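FAD-binding PCMH-type domain-containing protein (Gibberella zeae, PDB 6YJO) probably oxidises oligosaccharides, as a secreted-type flavoenzyme of the oxygen-dependent FAD-linked oxidoreductase family that holds its FAD covalently. Local coordinates at residues Thr135-Ala140 / Val227-Phe232; Thr76-Ile81 / Asp121-Val126; Leu142-Thr147 / Asp334-Tyr339; Leu185-Phe190 / Ile406-Pro411. All coordinates share one frame; numbering follows the deposited sequence.

The four contacts illustrate how bond type changes with place in a fold. Contacts 1 and 4 are buried, but contact 1 is a pair of antiparallel strands held by backbone hydrogen bonds, whereas contact 4 joins two loops through packing without a hydrogen bond between them. Contacts 2 and 3 are only partly buried: the first sets a methionine against a helix start, the second sets an aspartate and an arginine from a loop against a histidine on another helix. The segment 121-126 serves two neighbours, since its backbone pairs with contact 1 and its Asp121 and Asp124 form salt bridges to Arg337 and Arg336 of contact 3. Phe190 and Thr189 of contact 4 pack on strand 226-236, the strand that contact 1 uses.

Contact 1 of 4, residues Thr135-Ala140 / Val227-Phe232. With FAD (flavin-adenine dinucleotide), chain C.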
# COMPACT_ATOMS: atom_id res chain seq x y z
N THR A 135 -15.62 -0.09 12.59
CA THR A 135 -14.57 -0.91 13.19
C THR A 135 -14.28 -2.06 12.25
O THR A 135 -15.18 -2.85 11.93
CB THR A 135 -14.98 -1.44 14.57
OG1 THR A 135 -15.46 -2.78 14.44
CG2 THR A 135 -16.07 -0.58 15.20
N VAL A 136 -13.03 -2.17 11.80
CA VAL A 136 -12.60 -3.22 10.89
C VAL A 136 -11.47 -3.99 11.55
O VAL A 136 -10.40 -3.43 11.82
CB VAL A 136 -12.15 -2.64 9.53
CG1 VAL A 136 -11.57 -3.73 8.66
CG2 VAL A 136 -13.33 -1.95 8.83
N GLN A 137 -11.69 -5.28 11.80
CA GLN A 137 -10.67 -6.11 12.42
C GLN A 137 -9.46 -6.21 11.50
O GLN A 137 -9.58 -6.13 10.27
CB GLN A 137 -11.23 -7.49 12.75
CG GLN A 137 -12.05 -7.50 14.03
CD GLN A 137 -12.47 -8.90 14.45
OE1 GLN A 137 -12.98 -9.68 13.65
NE2 GLN A 137 -12.24 -9.22 15.72
N ALA A 138 -8.29 -6.36 12.11
CA ALA A 138 -7.03 -6.17 11.40
C ALA A 138 -6.80 -7.17 10.26
O ALA A 138 -5.91 -6.93 9.43
CB ALA A 138 -5.88 -6.25 12.40
N GLY A 139 -7.57 -8.24 10.19
CA GLY A 139 -7.40 -9.25 9.17
C GLY A 139 -8.31 -9.12 7.97
O GLY A 139 -8.17 -9.89 7.02
N ALA A 140 -9.25 -8.18 7.99
CA ALA A 140 -10.14 -8.01 6.85
C ALA A 140 -9.34 -7.62 5.61
O ALA A 140 -8.41 -6.82 5.68
CB ALA A 140 -11.20 -6.95 7.14
N VAL A 227 -1.57 -4.43 15.55
CA VAL A 227 -2.93 -3.91 15.52
C VAL A 227 -3.92 -5.05 15.36
O VAL A 227 -3.68 -6.01 14.60
CB VAL A 227 -3.08 -2.88 14.38
CG1 VAL A 227 -4.54 -2.51 14.19
CG2 VAL A 227 -2.25 -1.64 14.67
N ALA A 228 -5.04 -4.96 16.07
CA ALA A 228 -6.09 -5.96 16.03
C ALA A 228 -7.40 -5.44 15.44
O ALA A 228 -8.17 -6.23 14.89
CB ALA A 228 -6.37 -6.51 17.44
N GLU A 229 -7.67 -4.14 15.56
CA GLU A 229 -8.89 -3.55 15.03
C GLU A 229 -8.58 -2.11 14.65
O GLU A 229 -8.02 -1.36 15.46
CB GLU A 229 -10.01 -3.61 16.07
CG GLU A 229 -11.39 -3.29 15.54
CD GLU A 229 -12.49 -3.56 16.56
OE1 GLU A 229 -12.75 -4.75 16.87
OE2 GLU A 229 -13.10 -2.59 17.05
N LEU A 230 -8.93 -1.72 13.42
CA LEU A 230 -8.75 -0.36 12.94
C LEU A 230 -10.10 0.34 12.84
O LEU A 230 -11.12 -0.30 12.54
CB LEU A 230 -8.05 -0.33 11.57
CG LEU A 230 -6.66 -0.96 11.47
CD1 LEU A 230 -6.75 -2.45 11.14
CD2 LEU A 230 -5.79 -0.24 10.44
N GLY A 231 -10.11 1.64 13.11
CA GLY A 231 -11.31 2.45 13.00
C GLY A 231 -11.14 3.46 11.88
O GLY A 231 -10.05 4.01 11.69
N PHE A 232 -12.21 3.67 11.11
CA PHE A 232 -12.22 4.64 10.03
C PHE A 232 -13.57 5.36 9.98
O PHE A 232 -14.59 4.82 10.40
CB PHE A 232 -11.99 3.99 8.66
CG PHE A 232 -10.83 3.04 8.61
CD1 PHE A 232 -9.57 3.47 8.21
CD2 PHE A 232 -10.99 1.70 8.93
CE1 PHE A 232 -8.51 2.59 8.15
CE2 PHE A 232 -9.93 0.82 8.88
CZ PHE A 232 -8.69 1.27 8.49
PA FAD C . 1.16 -8.08 4.89
O1A FAD C . 2.35 -8.76 4.34
O2A FAD C . 0.26 -8.98 5.75
O5B FAD C . 1.58 -6.79 5.71
C5B FAD C . 2.50 -5.83 5.17
C4B FAD C . 3.13 -5.05 6.29
O4B FAD C . 2.11 -4.72 7.27
C3B FAD C . 4.21 -5.80 7.05
O3B FAD C . 5.22 -4.91 7.52
C2B FAD C . 3.43 -6.43 8.21
O2B FAD C . 4.26 -6.71 9.33
C1B FAD C . 2.45 -5.30 8.52
N9A FAD C . 1.23 -5.74 9.19
C8A FAD C . 0.26 -6.58 8.71
N7A FAD C . -0.72 -6.81 9.55
C5A FAD C . -0.37 -6.06 10.67
C6A FAD C . -1.00 -5.88 11.91
N6A FAD C . -2.16 -6.45 12.26
N1A FAD C . -0.38 -5.07 12.81
C2A FAD C . 0.77 -4.50 12.47
N3A FAD C . 1.46 -4.60 11.33
C4A FAD C . 0.83 -5.41 10.46
N1 FAD C . -1.06 -0.48 -2.58
C2 FAD C . -1.64 0.71 -2.93
O2 FAD C . -1.38 1.76 -2.33
N3 FAD C . -2.55 0.74 -3.97
C4 FAD C . -2.95 -0.33 -4.74
O4 FAD C . -3.77 -0.18 -5.64
C4X FAD C . -2.33 -1.58 -4.36
N5 FAD C . -2.65 -2.66 -5.03
C5X FAD C . -2.05 -3.85 -4.67
C6 FAD C . -2.35 -5.00 -5.38
C7 FAD C . -1.80 -6.23 -5.04
C7M FAD C . -2.18 -7.46 -5.84
C8 FAD C . -0.87 -6.30 -4.00
C8M FAD C . -0.24 -7.61 -3.60
C9 FAD C . -0.54 -5.15 -3.29
C9A FAD C . -1.12 -3.93 -3.62
N10 FAD C . -0.82 -2.75 -2.91
C10 FAD C . -1.39 -1.56 -3.27
C1' FAD C . 0.17 -2.76 -1.83
C2' FAD C . -0.43 -2.91 -0.44
O2' FAD C . -0.99 -1.67 -0.02
C3' FAD C . 0.68 -3.32 0.53
O3' FAD C . 1.30 -4.49 0.02
C4' FAD C . 0.20 -3.60 1.95
O4' FAD C . 1.12 -3.05 2.90
C5' FAD C . 0.06 -5.09 2.19
O5' FAD C . -0.72 -5.31 3.38
P FAD C . -1.14 -6.76 3.80
O1P FAD C . -1.63 -6.74 5.25
O2P FAD C . -2.08 -7.31 2.79
O3P FAD C . 0.27 -7.50 3.71
O HOH W 1 -11.39 -6.93 17.48
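Val136 and Leu230 form a hydrogen-bonded antiparallel pair, with both backbone bonds, Val136 N to Leu230 O and Leu230 N to Val136 O, 2.8 Å long. Their side chains enter the buried face of the sheet, where Val136 CB meets the edge of the Phe232 ring, 4.2 Å from CE2, and Ile167 and Ala171 of helix 167-171 add cover. Packing is closest where strand 133-137 runs into a type I turn: Ala138 N donates to Ala228 O from above the carbonyl plane, and Ala138 CB lies 3.1 Å from Val227 O.

The other face, with Thr135, Gln137 and Glu229, is partly exposed and water-bridged, although Glu229 OE2 comes to 3.3 Å from Thr135 CB. Glu229 CG is anti to the backbone N (chi1 -168°), the extended chain ending in a carboxylate turned 66° from the Gln137 amide plane. A water accepts from Gln137 NE2 and donates to Glu229 OE1 at 2.6 Å, while Gln137 OE1 accepts from Thr125 N.

Near the start of strand 226-236 Val227 N donates to FAD N1A, and FAD N6A donates to Val227 O at 2.8 Å. Adenine is read by main-chain atoms, a donor and an acceptor matched to its N1-N6 edge.

Contact 2 of 4, residues Thr76-Ile81 / Asp121-Val126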
# COMPACT_ATOMS: atom_id res chain seq x y z
N THR A 76 -7.87 -15.34 16.97
CA THR A 76 -9.18 -14.83 16.60
C THR A 76 -9.68 -13.77 17.58
O THR A 76 -10.75 -13.21 17.35
CB THR A 76 -10.22 -15.96 16.50
OG1 THR A 76 -10.48 -16.49 17.81
CG2 THR A 76 -9.72 -17.06 15.58
N THR A 77 -8.94 -13.50 18.65
CA THR A 77 -9.29 -12.46 19.61
C THR A 77 -8.07 -11.60 19.89
O THR A 77 -6.92 -12.00 19.67
CB THR A 77 -9.80 -13.05 20.93
OG1 THR A 77 -8.74 -13.76 21.59
CG2 THR A 77 -10.98 -13.98 20.70
N VAL A 78 -8.34 -10.39 20.39
CA VAL A 78 -7.26 -9.50 20.79
C VAL A 78 -6.40 -10.15 21.86
O VAL A 78 -5.19 -9.94 21.91
CB VAL A 78 -7.84 -8.16 21.29
CG1 VAL A 78 -6.73 -7.14 21.46
CG2 VAL A 78 -8.91 -7.65 20.33
N LYS A 79 -7.02 -10.96 22.72
CA LYS A 79 -6.27 -11.58 23.82
C LYS A 79 -5.23 -12.56 23.30
O LYS A 79 -4.10 -12.59 23.79
CB LYS A 79 -7.24 -12.26 24.79
CG LYS A 79 -6.79 -12.22 26.23
CD LYS A 79 -6.20 -13.55 26.68
CE LYS A 79 -5.71 -13.46 28.12
NZ LYS A 79 -4.71 -12.38 28.29
N HIS A 80 -5.60 -13.37 22.30
CA HIS A 80 -4.63 -14.25 21.66
C HIS A 80 -3.39 -13.47 21.22
O HIS A 80 -2.26 -13.87 21.50
CB HIS A 80 -5.26 -14.96 20.46
CG HIS A 80 -6.38 -15.89 20.83
ND1 HIS A 80 -7.51 -16.03 20.06
CD2 HIS A 80 -6.53 -16.73 21.88
CE1 HIS A 80 -8.32 -16.91 20.61
NE2 HIS A 80 -7.75 -17.35 21.72
N ILE A 81 -3.60 -12.34 20.54
CA ILE A 81 -2.48 -11.51 20.10
C ILE A 81 -1.63 -11.09 21.30
O ILE A 81 -0.41 -11.24 21.30
CB ILE A 81 -2.99 -10.29 19.32
CG1 ILE A 81 -3.61 -10.72 17.99
CG2 ILE A 81 -1.85 -9.31 19.05
CD1 ILE A 81 -4.90 -10.00 17.64
N ASP A 121 -5.32 -12.97 9.93
CA ASP A 121 -6.24 -13.15 8.81
C ASP A 121 -7.61 -13.64 9.26
O ASP A 121 -8.62 -13.35 8.61
CB ASP A 121 -5.63 -14.13 7.80
CG ASP A 121 -6.54 -14.40 6.61
OD1 ASP A 121 -7.45 -13.59 6.35
OD2 ASP A 121 -6.33 -15.44 5.94
N ALA A 122 -7.68 -14.40 10.36
CA ALA A 122 -8.95 -14.93 10.84
C ALA A 122 -9.82 -13.89 11.54
O ALA A 122 -11.00 -14.15 11.77
CB ALA A 122 -8.70 -16.12 11.78
N MET A 123 -9.26 -12.73 11.88
CA MET A 123 -10.01 -11.64 12.51
C MET A 123 -10.35 -10.63 11.43
O MET A 123 -9.55 -9.76 11.10
CB MET A 123 -9.20 -11.02 13.64
CG MET A 123 -8.81 -12.01 14.74
SD MET A 123 -7.64 -11.33 15.93
CE MET A 123 -8.48 -9.82 16.43
N ASP A 124 -11.56 -10.75 10.86
CA ASP A 124 -11.95 -9.93 9.71
C ASP A 124 -13.35 -9.33 9.86
O ASP A 124 -13.97 -8.97 8.86
CB ASP A 124 -11.88 -10.75 8.42
CG ASP A 124 -12.87 -11.90 8.39
OD1 ASP A 124 -13.65 -12.05 9.36
OD2 ASP A 124 -12.88 -12.65 7.39
N THR A 125 -13.86 -9.20 11.08
CA THR A 125 -15.21 -8.69 11.26
C THR A 125 -15.26 -7.19 10.99
O THR A 125 -14.49 -6.42 11.56
CB THR A 125 -15.71 -8.99 12.68
OG1 THR A 125 -15.68 -10.41 12.91
CG2 THR A 125 -17.13 -8.48 12.87
N VAL A 126 -16.18 -6.79 10.11
CA VAL A 126 -16.47 -5.38 9.83
C VAL A 126 -17.73 -4.99 10.58
O VAL A 126 -18.65 -5.81 10.73
CB VAL A 126 -16.64 -5.12 8.32
CG1 VAL A 126 -16.95 -3.65 8.06
CG2 VAL A 126 -15.40 -5.55 7.55
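Behind the Thr76-Thr77 backbone on which Met123 packs stands the imidazole of His80, with Thr77 OG1 over one face, displaced toward the rim, and Thr76 OG1 at the edge in the ring plane. The ring belongs to a capping box at the start of helix 78-90: Thr77 is the N-cap, His80 N donates to Thr77 OG1 at 3.2 Å, and His80 ND1 accepts in return from Thr77 N, completing the box. ND1 also accepts, more directly, from Thr76 N, whose N-H points almost straight at it (168°). Both donors are tilted out of the ring plane, and the two bonds together fix the rotation of the imidazole, which also rests on Pro45 and Pro75. The helix links strand 71-73 to strand 95-98 of a parallel sheet, a beta-alpha-beta crossover in the FAD-binding domain.

Against this helix start the loop 121-126 sends Met123. No hydrogen bond joins the two segments, and the contact is a matter of packing. Met123 CG lies 3.4 Å from Thr76 CA, and the thioether then meets Ile81 tip to tip, SD standing 3.5 Å from Ile81 CD1. Ala228 of strand 226-236 touches Val78, Ile81 and Met123, closing the apolar group on the sheet side. Toward the surface, Thr76 CG2 and Ala122 CB meet at 4.0 Å. The chain of Met123 is bent at its last torsion (chi3 53°), which turns CE back to within 3.9 Å of Thr77 C.

Contact 3 of 4, residues Leu142-Thr147 / Asp334-Tyr339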
# COMPACT_ATOMS: atom_id res chain seq x y z
N LEU A 142 -9.33 -5.91 1.73
CA LEU A 142 -9.97 -4.70 1.23
C LEU A 142 -11.32 -4.98 0.59
O LEU A 142 -12.28 -4.23 0.79
CB LEU A 142 -9.05 -4.01 0.22
CG LEU A 142 -7.72 -3.44 0.73
CD1 LEU A 142 -7.05 -2.65 -0.37
CD2 LEU A 142 -7.92 -2.59 1.98
N GLY A 143 -11.42 -6.07 -0.17
CA GLY A 143 -12.67 -6.36 -0.85
C GLY A 143 -13.76 -6.82 0.10
O GLY A 143 -14.94 -6.57 -0.14
N HIS A 144 -13.37 -7.49 1.19
CA HIS A 144 -14.33 -7.83 2.24
C HIS A 144 -14.77 -6.59 3.01
O HIS A 144 -15.87 -6.59 3.57
CB HIS A 144 -13.71 -8.85 3.20
CG HIS A 144 -14.55 -9.14 4.41
ND1 HIS A 144 -15.86 -9.58 4.32
CD2 HIS A 144 -14.27 -9.07 5.73
CE1 HIS A 144 -16.34 -9.76 5.53
NE2 HIS A 144 -15.40 -9.46 6.41
N VAL A 145 -13.94 -5.54 3.03
CA VAL A 145 -14.32 -4.30 3.69
C VAL A 145 -15.33 -3.53 2.85
O VAL A 145 -16.36 -3.07 3.36
CB VAL A 145 -13.07 -3.45 3.98
CG1 VAL A 145 -13.46 -2.06 4.48
CG2 VAL A 145 -12.18 -4.15 4.99
N ALA A 146 -15.06 -3.37 1.55
CA ALA A 146 -15.99 -2.67 0.68
C ALA A 146 -17.31 -3.42 0.57
O ALA A 146 -18.38 -2.81 0.52
CB ALA A 146 -15.38 -2.48 -0.70
N THR A 147 -17.25 -4.75 0.52
CA THR A 147 -18.46 -5.55 0.38
C THR A 147 -19.36 -5.39 1.60
O THR A 147 -20.58 -5.26 1.46
CB THR A 147 -18.11 -7.03 0.17
OG1 THR A 147 -17.47 -7.18 -1.10
CG2 THR A 147 -19.35 -7.90 0.23
N ASP A 334 -15.20 -9.96 -2.33
CA ASP A 334 -15.30 -10.43 -0.95
C ASP A 334 -14.25 -11.50 -0.66
O ASP A 334 -14.59 -12.67 -0.46
CB ASP A 334 -16.71 -10.97 -0.68
CG ASP A 334 -16.97 -11.21 0.80
OD1 ASP A 334 -16.03 -11.03 1.60
OD2 ASP A 334 -18.11 -11.58 1.15
N GLN A 335 -12.98 -11.11 -0.61
CA GLN A 335 -11.89 -12.03 -0.31
C GLN A 335 -11.84 -12.30 1.18
O GLN A 335 -11.90 -11.37 1.99
CB GLN A 335 -10.54 -11.47 -0.77
CG GLN A 335 -10.29 -11.49 -2.27
CD GLN A 335 -10.40 -12.88 -2.88
OE1 GLN A 335 -10.27 -13.88 -2.18
NE2 GLN A 335 -10.65 -12.93 -4.18
N ARG A 336 -11.71 -13.57 1.56
CA ARG A 336 -11.59 -13.97 2.96
C ARG A 336 -10.67 -15.18 3.05
O ARG A 336 -10.15 -15.68 2.05
CB ARG A 336 -12.96 -14.30 3.57
CG ARG A 336 -13.93 -13.13 3.58
CD ARG A 336 -15.24 -13.48 4.25
NE ARG A 336 -15.10 -13.62 5.70
CZ ARG A 336 -16.10 -13.46 6.57
NH1 ARG A 336 -17.31 -13.14 6.16
NH2 ARG A 336 -15.87 -13.62 7.87
N ARG A 337 -10.49 -15.65 4.27
CA ARG A 337 -9.71 -16.84 4.55
C ARG A 337 -10.53 -18.09 4.24
O ARG A 337 -11.72 -18.14 4.56
CB ARG A 337 -9.27 -16.85 6.01
CG ARG A 337 -8.51 -18.09 6.44
CD ARG A 337 -8.02 -17.94 7.87
NE ARG A 337 -7.09 -19.00 8.24
CZ ARG A 337 -5.79 -18.98 7.94
NH1 ARG A 337 -5.27 -17.96 7.28
NH2 ARG A 337 -5.01 -19.99 8.31
N PRO A 338 -9.93 -19.12 3.62
CA PRO A 338 -8.51 -19.21 3.26
C PRO A 338 -8.17 -18.46 1.97
O PRO A 338 -9.03 -18.32 1.09
CB PRO A 338 -8.29 -20.71 3.10
CG PRO A 338 -9.61 -21.20 2.59
CD PRO A 338 -10.66 -20.34 3.24
N TYR A 339 -6.92 -18.02 1.85
CA TYR A 339 -6.47 -17.17 0.76
C TYR A 339 -5.21 -17.77 0.17
O TYR A 339 -4.24 -18.02 0.89
CB TYR A 339 -6.20 -15.74 1.27
CG TYR A 339 -5.89 -14.73 0.20
CD1 TYR A 339 -6.90 -14.17 -0.57
CD2 TYR A 339 -4.59 -14.30 -0.01
CE1 TYR A 339 -6.61 -13.22 -1.54
CE2 TYR A 339 -4.29 -13.36 -0.97
CZ TYR A 339 -5.31 -12.82 -1.74
OH TYR A 339 -5.01 -11.88 -2.70
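Gly143 O, which faces the Asp334 backbone across the contact, is gripped by two donors from its own helix, Thr147 N and Thr147 OG1, reaching it from opposite faces of the carbonyl plane. The bond from Thr147 OG1 to Gly143 O, 2.8 Å long, fixes the threonine side chain, whose CG2 packs 4.0 Å from Asp334 OD2, the two side chains crossing at about a right angle.

Asp334 also runs alongside His144, the two pointing the same way with the carboxylate and ring planes nearly parallel, 6° apart. His144 ND1 donates a weak bond to Asp334 OD1 at 3.1 Å. At the far side of the ring, NE2 donates weakly to Asp124 O. Two acceptors of this kind would favour a protonated imidazole, although the nearby Arg336 would oppose it.

Arg336 supplies the cover over one ring face. Its CD sits 4.2 Å from the ring centroid and 22° off the normal, a CH-pi contact. A bend at chi3 (72°) turns NE from the line of the chain, and the guanidinium settles with His144 CE1 over one of its faces, 3.6 Å from NH1. Its NE is held by a salt bridge to Asp124. Where the ring joins the backbone, Gln335 O comes to 3.3 Å from His144 CB.

The loop 334-339 leads to strand 346-352 of the large antiparallel sheet, while helix 142-152 belongs to the FAD-binding part; farther along the loop, Tyr339 OH forms a hydrogen bond to NE2 of His102, a covalent FAD attachment residue. Such a seam is consistent with the interface between the flavin and substrate domains of the berberine-bridge-type oxidases.

Contact 4 of 4, residues Leu185-Phe190 / Ile406-Pro411; sequences LTLDTF and INSAFP
Leu185 stands at about a right angle to Phe410 and presses one methyl onto the ring: CD1 lies over the face, 3.9 Å from the centroid and 14° off the normal, shifted toward the rim. CE2 and CD2 are the ring carbons nearest to it. The leucine's second torsion (chi2 171°) sets CD1 anti to CA, at the far end of an outstretched branch. This CH-pi contact borders the cofactor site, for Leu185 is about 4 Å, side chain to side chain, from Tyr176, and Phe410 the same from Tyr457, both FAD-binding residues.

A second leucine extends the apolar patch. Leu187 divides its two methyls, CD2 lying 4.4 Å from Phe410 CB and CD1 3.8 Å from Ser408 OG. That hydroxyl has its polar partner outside the contact, in Arg218 O.

The third pairing, Asp188 with Ile406, again crosses at about a right angle. Ile406 CD1 meets OD1 of the aspartate at 3.5 Å and CA at 3.6 Å, so the methyl lies against the base and one oxygen of the side chain. The carboxylate itself is held from other directions. Leu185 N donates to OD2 at 3.0 Å from above the carboxylate plane, tying the ends of the short 3-10 turn together, and Arg413 forms a salt bridge to OD1.

No hydrogen bond passes between the two loops: the Asp188 carboxylate turns to Leu185 N and Arg413, and the Ser408 hydroxyl to Arg218 O. The direct join therefore rests on shape and dispersion, while these polar groups are directed to partners that do not bridge it.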
# COMPACT_ATOMS: atom_id res chain seq x y z
N LEU A 185 -6.13 9.14 1.13
CA LEU A 185 -5.53 7.86 1.49
C LEU A 185 -6.40 7.16 2.53
O LEU A 185 -7.17 7.78 3.26
CB LEU A 185 -4.12 8.05 2.05
CG LEU A 185 -3.08 8.78 1.20
CD1 LEU A 185 -1.84 9.04 2.04
CD2 LEU A 185 -2.72 7.98 -0.05
N THR A 186 -6.26 5.83 2.60
CA THR A 186 -6.99 5.07 3.61
C THR A 186 -6.67 5.58 5.01
O THR A 186 -7.56 5.66 5.86
CB THR A 186 -6.66 3.59 3.50
OG1 THR A 186 -6.69 3.18 2.12
CG2 THR A 186 -7.67 2.77 4.30
N LEU A 187 -5.41 5.93 5.26
CA LEU A 187 -5.05 6.42 6.59
C LEU A 187 -5.55 7.83 6.86
O LEU A 187 -5.54 8.26 8.01
CB LEU A 187 -3.53 6.36 6.79
CG LEU A 187 -2.58 7.14 5.87
CD1 LEU A 187 -2.65 8.65 6.10
CD2 LEU A 187 -1.16 6.64 6.09
N ASP A 188 -6.00 8.55 5.82
CA ASP A 188 -6.57 9.88 6.06
C ASP A 188 -7.92 9.78 6.75
O ASP A 188 -8.33 10.72 7.44
CB ASP A 188 -6.70 10.63 4.73
CG ASP A 188 -5.35 11.03 4.15
OD1 ASP A 188 -4.35 11.06 4.90
OD2 ASP A 188 -5.29 11.32 2.94
N THR A 189 -8.61 8.65 6.60
CA THR A 189 -9.87 8.40 7.28
C THR A 189 -9.69 7.58 8.55
O THR A 189 -10.67 7.12 9.12
CB THR A 189 -10.85 7.69 6.33
OG1 THR A 189 -10.38 6.36 6.07
CG2 THR A 189 -10.96 8.44 5.02
N PHE A 190 -8.44 7.42 9.00
CA PHE A 190 -8.12 6.57 10.14
C PHE A 190 -8.44 7.29 11.45
O PHE A 190 -7.98 8.42 11.67
CB PHE A 190 -6.65 6.17 10.09
CG PHE A 190 -6.21 5.27 11.20
CD1 PHE A 190 -6.54 3.92 11.19
CD2 PHE A 190 -5.45 5.76 12.26
CE1 PHE A 190 -6.13 3.08 12.21
CE2 PHE A 190 -5.04 4.92 13.28
CZ PHE A 190 -5.38 3.59 13.26
N ILE A 406 -3.86 16.91 9.28
CA ILE A 406 -3.91 15.56 9.81
C ILE A 406 -2.63 15.26 10.59
O ILE A 406 -1.54 15.71 10.23
CB ILE A 406 -4.13 14.53 8.69
CG1 ILE A 406 -4.33 13.13 9.28
CG2 ILE A 406 -2.96 14.54 7.70
CD1 ILE A 406 -4.67 12.07 8.25
N ASN A 407 -2.79 14.49 11.67
CA ASN A 407 -1.68 14.06 12.52
C ASN A 407 -1.15 12.75 11.95
O ASN A 407 -1.60 11.66 12.31
CB ASN A 407 -2.15 13.89 13.96
CG ASN A 407 -1.04 13.46 14.90
OD1 ASN A 407 0.10 13.91 14.78
ND2 ASN A 407 -1.38 12.60 15.85
N SER A 408 -0.18 12.85 11.04
CA SER A 408 0.28 11.68 10.30
C SER A 408 1.75 11.81 9.97
O SER A 408 2.23 12.88 9.58
CB SER A 408 -0.54 11.50 9.02
OG SER A 408 -0.09 10.36 8.30
N ALA A 409 2.47 10.69 10.12
CA ALA A 409 3.89 10.65 9.78
C ALA A 409 4.14 10.56 8.28
O ALA A 409 5.26 10.82 7.84
CB ALA A 409 4.56 9.47 10.49
N PHE A 410 3.13 10.19 7.50
CA PHE A 410 3.27 10.08 6.05
C PHE A 410 3.82 11.39 5.48
O PHE A 410 3.21 12.45 5.69
CB PHE A 410 1.92 9.75 5.41
CG PHE A 410 2.00 9.54 3.91
CD1 PHE A 410 2.36 8.31 3.39
CD2 PHE A 410 1.70 10.57 3.04
CE1 PHE A 410 2.42 8.10 2.03
CE2 PHE A 410 1.76 10.37 1.67
CZ PHE A 410 2.12 9.14 1.17
N PRO A 411 4.93 11.36 4.75
CA PRO A 411 5.65 12.60 4.43
C PRO A 411 5.41 13.16 3.04
O PRO A 411 5.90 14.26 2.73
CB PRO A 411 7.11 12.17 4.58
CG PRO A 411 7.10 10.76 4.05
CD PRO A 411 5.74 10.17 4.40